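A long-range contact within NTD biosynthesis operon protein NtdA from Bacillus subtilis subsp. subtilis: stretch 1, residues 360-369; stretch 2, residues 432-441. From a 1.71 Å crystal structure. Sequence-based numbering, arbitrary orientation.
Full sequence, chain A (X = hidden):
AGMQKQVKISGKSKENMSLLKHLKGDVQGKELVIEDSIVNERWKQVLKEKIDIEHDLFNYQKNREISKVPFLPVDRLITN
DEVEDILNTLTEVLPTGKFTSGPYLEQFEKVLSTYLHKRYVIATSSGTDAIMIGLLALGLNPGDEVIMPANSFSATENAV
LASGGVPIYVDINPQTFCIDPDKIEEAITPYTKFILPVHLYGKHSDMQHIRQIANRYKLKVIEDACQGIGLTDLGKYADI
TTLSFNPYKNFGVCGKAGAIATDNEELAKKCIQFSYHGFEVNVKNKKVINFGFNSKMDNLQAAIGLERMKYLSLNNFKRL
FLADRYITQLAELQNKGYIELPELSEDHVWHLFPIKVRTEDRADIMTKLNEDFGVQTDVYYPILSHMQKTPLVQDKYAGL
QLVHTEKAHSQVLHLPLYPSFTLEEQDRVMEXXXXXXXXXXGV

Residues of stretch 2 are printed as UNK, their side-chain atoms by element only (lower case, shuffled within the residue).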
# COMPACT_ATOMS: atom_id res chain seq x y z
N GLU A 360 5.38 -38.17 11.83
CA GLU A 360 5.69 -38.44 13.23
C GLU A 360 7.08 -37.95 13.61
O GLU A 360 7.38 -37.81 14.79
CB GLU A 360 5.60 -39.95 13.50
CG GLU A 360 4.25 -40.59 13.15
CD GLU A 360 4.10 -40.95 11.67
OE1 GLU A 360 4.86 -40.41 10.83
OE2 GLU A 360 3.24 -41.79 11.34
N ASP A 361 7.91 -37.67 12.61
CA ASP A 361 9.30 -37.26 12.86
C ASP A 361 9.61 -35.79 12.61
O ASP A 361 10.69 -35.31 13.00
CB ASP A 361 10.24 -38.10 11.98
CG ASP A 361 10.20 -39.58 12.31
OD1 ASP A 361 9.81 -39.92 13.44
OD2 ASP A 361 10.56 -40.40 11.44
N ARG A 362 8.71 -35.05 11.97
CA ARG A 362 9.05 -33.69 11.52
C ARG A 362 9.44 -32.73 12.64
O ARG A 362 10.44 -32.04 12.53
CB ARG A 362 7.93 -33.05 10.68
CG ARG A 362 8.37 -31.69 10.09
CD ARG A 362 7.26 -31.03 9.29
NE ARG A 362 6.10 -30.70 10.11
CZ ARG A 362 4.95 -30.25 9.61
NH1 ARG A 362 4.83 -30.08 8.30
NH2 ARG A 362 3.92 -30.00 10.42
N ALA A 363 8.65 -32.68 13.71
CA ALA A 363 8.98 -31.78 14.81
C ALA A 363 10.36 -32.08 15.37
O ALA A 363 11.14 -31.16 15.66
CB ALA A 363 7.92 -31.86 15.90
N ASP A 364 10.68 -33.37 15.52
CA ASP A 364 12.00 -33.75 16.04
C ASP A 364 13.12 -33.45 15.05
O ASP A 364 14.22 -33.05 15.44
CB ASP A 364 12.05 -35.23 16.41
CG ASP A 364 13.17 -35.54 17.39
OD1 ASP A 364 13.32 -34.81 18.40
OD2 ASP A 364 13.91 -36.51 17.15
N ILE A 365 12.85 -33.66 13.76
CA ILE A 365 13.84 -33.32 12.72
C ILE A 365 14.17 -31.84 12.77
O ILE A 365 15.35 -31.46 12.73
CB ILE A 365 13.34 -33.69 11.31
CG1 ILE A 365 13.33 -35.21 11.13
CG2 ILE A 365 14.21 -33.06 10.23
CD1 ILE A 365 12.37 -35.69 10.04
N MET A 366 13.14 -31.00 12.88
CA MET A 366 13.35 -29.56 12.92
C MET A 366 14.12 -29.13 14.15
O MET A 366 15.01 -28.28 14.08
CB MET A 366 12.01 -28.82 12.85
CG MET A 366 11.27 -29.07 11.56
SD MET A 366 9.71 -28.16 11.52
CE MET A 366 10.26 -26.46 11.35
N THR A 367 13.77 -29.72 15.29
CA THR A 367 14.43 -29.41 16.54
C THR A 367 15.90 -29.82 16.53
O THR A 367 16.77 -29.04 16.95
CB THR A 367 13.72 -30.08 17.74
OG1 THR A 367 12.40 -29.55 17.85
CG2 THR A 367 14.47 -29.81 19.04
N LYS A 368 16.18 -31.02 16.05
CA LYS A 368 17.55 -31.52 16.04
C LYS A 368 18.42 -30.75 15.05
O LYS A 368 19.57 -30.45 15.35
CB LYS A 368 17.59 -33.01 15.70
CG LYS A 368 17.16 -33.91 16.86
CD LYS A 368 17.11 -35.37 16.43
CE LYS A 368 17.07 -36.29 17.64
NZ LYS A 368 15.97 -35.90 18.58
N LEU A 369 17.86 -30.43 13.88
CA LEU A 369 18.61 -29.61 12.92
C LEU A 369 19.04 -28.29 13.55
O LEU A 369 20.18 -27.86 13.41
CB LEU A 369 17.79 -29.36 11.64
CG LEU A 369 17.77 -30.48 10.61
CD1 LEU A 369 16.76 -30.15 9.50
CD2 LEU A 369 19.16 -30.69 9.98
N UNK A 432 23.53 -32.01 7.80
CA UNK A 432 22.71 -32.06 9.00
C UNK A 432 21.48 -32.93 8.76
O UNK A 432 21.08 -33.73 9.62
N UNK A 433 20.88 -32.79 7.59
CA UNK A 433 19.70 -33.58 7.27
C UNK A 433 20.06 -35.07 7.22
O UNK A 433 19.31 -35.91 7.75
c UNK A 433 17.67 -33.62 5.67
c UNK A 433 16.69 -33.06 6.72
c UNK A 433 19.09 -33.13 5.95
c UNK A 433 17.25 -33.20 4.27
N UNK A 434 21.18 -35.40 6.58
CA UNK A 434 21.64 -36.79 6.54
C UNK A 434 21.84 -37.33 7.96
O UNK A 434 21.36 -38.42 8.30
c UNK A 434 22.55 -36.60 1.95
c UNK A 434 22.31 -38.91 2.55
c UNK A 434 22.34 -37.91 1.58
c UNK A 434 22.93 -36.92 5.72
c UNK A 434 22.74 -36.27 3.30
c UNK A 434 22.71 -37.26 4.28
c UNK A 434 22.50 -38.58 3.89
N UNK A 435 22.52 -36.55 8.80
CA UNK A 435 22.78 -36.99 10.16
C UNK A 435 21.50 -37.15 10.99
O UNK A 435 21.31 -38.16 11.65
n UNK A 435 23.48 -36.49 13.33
c UNK A 435 24.17 -37.01 14.32
c UNK A 435 25.42 -37.10 12.52
c UNK A 435 24.24 -36.53 12.18
c UNK A 435 23.73 -36.02 10.87
n UNK A 435 25.35 -37.38 13.86
N UNK A 436 20.64 -36.14 10.95
CA UNK A 436 19.39 -36.17 11.73
C UNK A 436 18.44 -37.28 11.29
O UNK A 436 17.87 -37.99 12.13
c UNK A 436 19.50 -33.76 12.42
c UNK A 436 18.67 -34.81 11.71
c UNK A 436 17.29 -34.93 12.37
N UNK A 437 18.26 -37.45 9.99
CA UNK A 437 17.31 -38.44 9.49
C UNK A 437 17.75 -39.87 9.83
O UNK A 437 16.93 -40.73 10.15
c UNK A 437 15.63 -37.66 7.80
c UNK A 437 15.63 -36.39 7.00
c UNK A 437 17.09 -39.61 7.24
c UNK A 437 17.02 -38.27 7.98
N UNK A 438 19.05 -40.12 9.78
CA UNK A 438 19.55 -41.44 10.12
C UNK A 438 19.45 -41.68 11.63
O UNK A 438 19.43 -42.82 12.09
c UNK A 438 20.96 -41.64 9.56
c UNK A 438 20.96 -41.44 8.05
n UNK A 438 22.78 -42.83 5.01
c UNK A 438 22.15 -42.03 7.32
c UNK A 438 21.88 -41.97 5.82
N UNK A 439 19.35 -40.59 12.38
CA UNK A 439 19.05 -40.66 13.81
C UNK A 439 17.56 -40.98 14.02
O UNK A 439 17.19 -41.65 14.99
n UNK A 439 20.91 -38.16 17.63
c UNK A 439 19.39 -39.34 14.48
c UNK A 439 20.51 -38.10 16.37
c UNK A 439 20.37 -39.42 15.63
o UNK A 439 20.25 -37.03 15.81
N UNK A 440 16.71 -40.50 13.11
CA UNK A 440 15.26 -40.70 13.20
C UNK A 440 14.83 -42.14 12.92
O UNK A 440 13.91 -42.67 13.56
c UNK A 440 14.50 -39.78 12.23
o UNK A 440 14.55 -37.25 14.75
o UNK A 440 13.09 -38.89 14.54
c UNK A 440 14.43 -38.32 12.64
c UNK A 440 13.99 -38.14 14.08
N UNK A 441 15.50 -42.75 11.96
CA UNK A 441 15.15 -44.07 11.47
C UNK A 441 15.77 -45.16 12.35
O UNK A 441 15.34 -46.32 12.31
c UNK A 441 14.95 -43.25 9.11
c UNK A 441 17.76 -44.65 8.67
c UNK A 441 17.14 -44.13 9.95
c UNK A 441 15.62 -44.27 10.02
O HOH W 1 11.53 -41.89 14.60
O HOH W 2 11.55 -42.72 12.18

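Position 432 has no side-chain atoms. Its backbone C lies 3.4 Å from L369 CD2, and an ideal CB here would sit only 3.2 Å from that same CD2, which is tight. This is G432.

Position 433 carries four carbons, forked at the second. Its base points sideways, but its end comes nearer to stretch 1 and reaches L369 and I365. The fork identifies L433. Its CD1 is 4.0 Å from L369 CD1 and 4.3 Å from I365 CG2.

Position 434 has one carbon followed by a ring of six carbons. It points away and touches nothing on stretch 1. No oxygen is attached to the ring, so this is F434.

Position 435 has one carbon and a five-membered ring of three carbons and two nitrogens. It points sideways and makes no contact. It is H435.

Position 436 has three carbons, the first carrying the other two. It points toward stretch 1 and packs between I365, K368 and L369. It is V436. Its CG1 is 3.8 Å from I365 CA and 3.9 Å from K368 CB, while its CG2 is 3.9 Å from L369 CD2.

Position 437 has four carbons, forked at the first, with one arm two carbons long. Its end comes nearer and touches I365. This is I437. Its CG1 approaches I365 CD1 at 4.4 Å.

Position 438 has four carbons in a row ending in nitrogen. It is out of reach of stretch 1. It is K438.

Position 439 has three carbons, the third carrying one oxygen and one nitrogen. It touches K368. This amide is Q439. Its OE1 lies 3.6 Å from K368 CD.

Position 440 has three carbons, the third carrying two oxygens. It points toward stretch 1 and meets D361, D364, I365 and K368. It is E440. Its CG packs 3.6 Å from I365 CG1.

Position 441 has four carbons, forked at the first, with one arm two carbons long. It is poorly ordered and makes no contact. It is I441.

The two helices run roughly antiparallel, at 137°, with axes 9.7 Å apart at closest approach. I365 and L369 pack against L433 and V436, forming an apolar seam. The other end is polar. E440 OE2 lies 2.6 Å from D364 OD2, so one of these acids probably holds a proton. K368 NZ forms a salt bridge with D364 OD2 at 2.6 Å. Water 1 joins D361 OD1 (2.9 Å) and water 2 joins D361 OD2 (2.6 Å) to E440 O (2.7 Å each).

Stretch 2, residues 432-441: GLFHVIKQEI
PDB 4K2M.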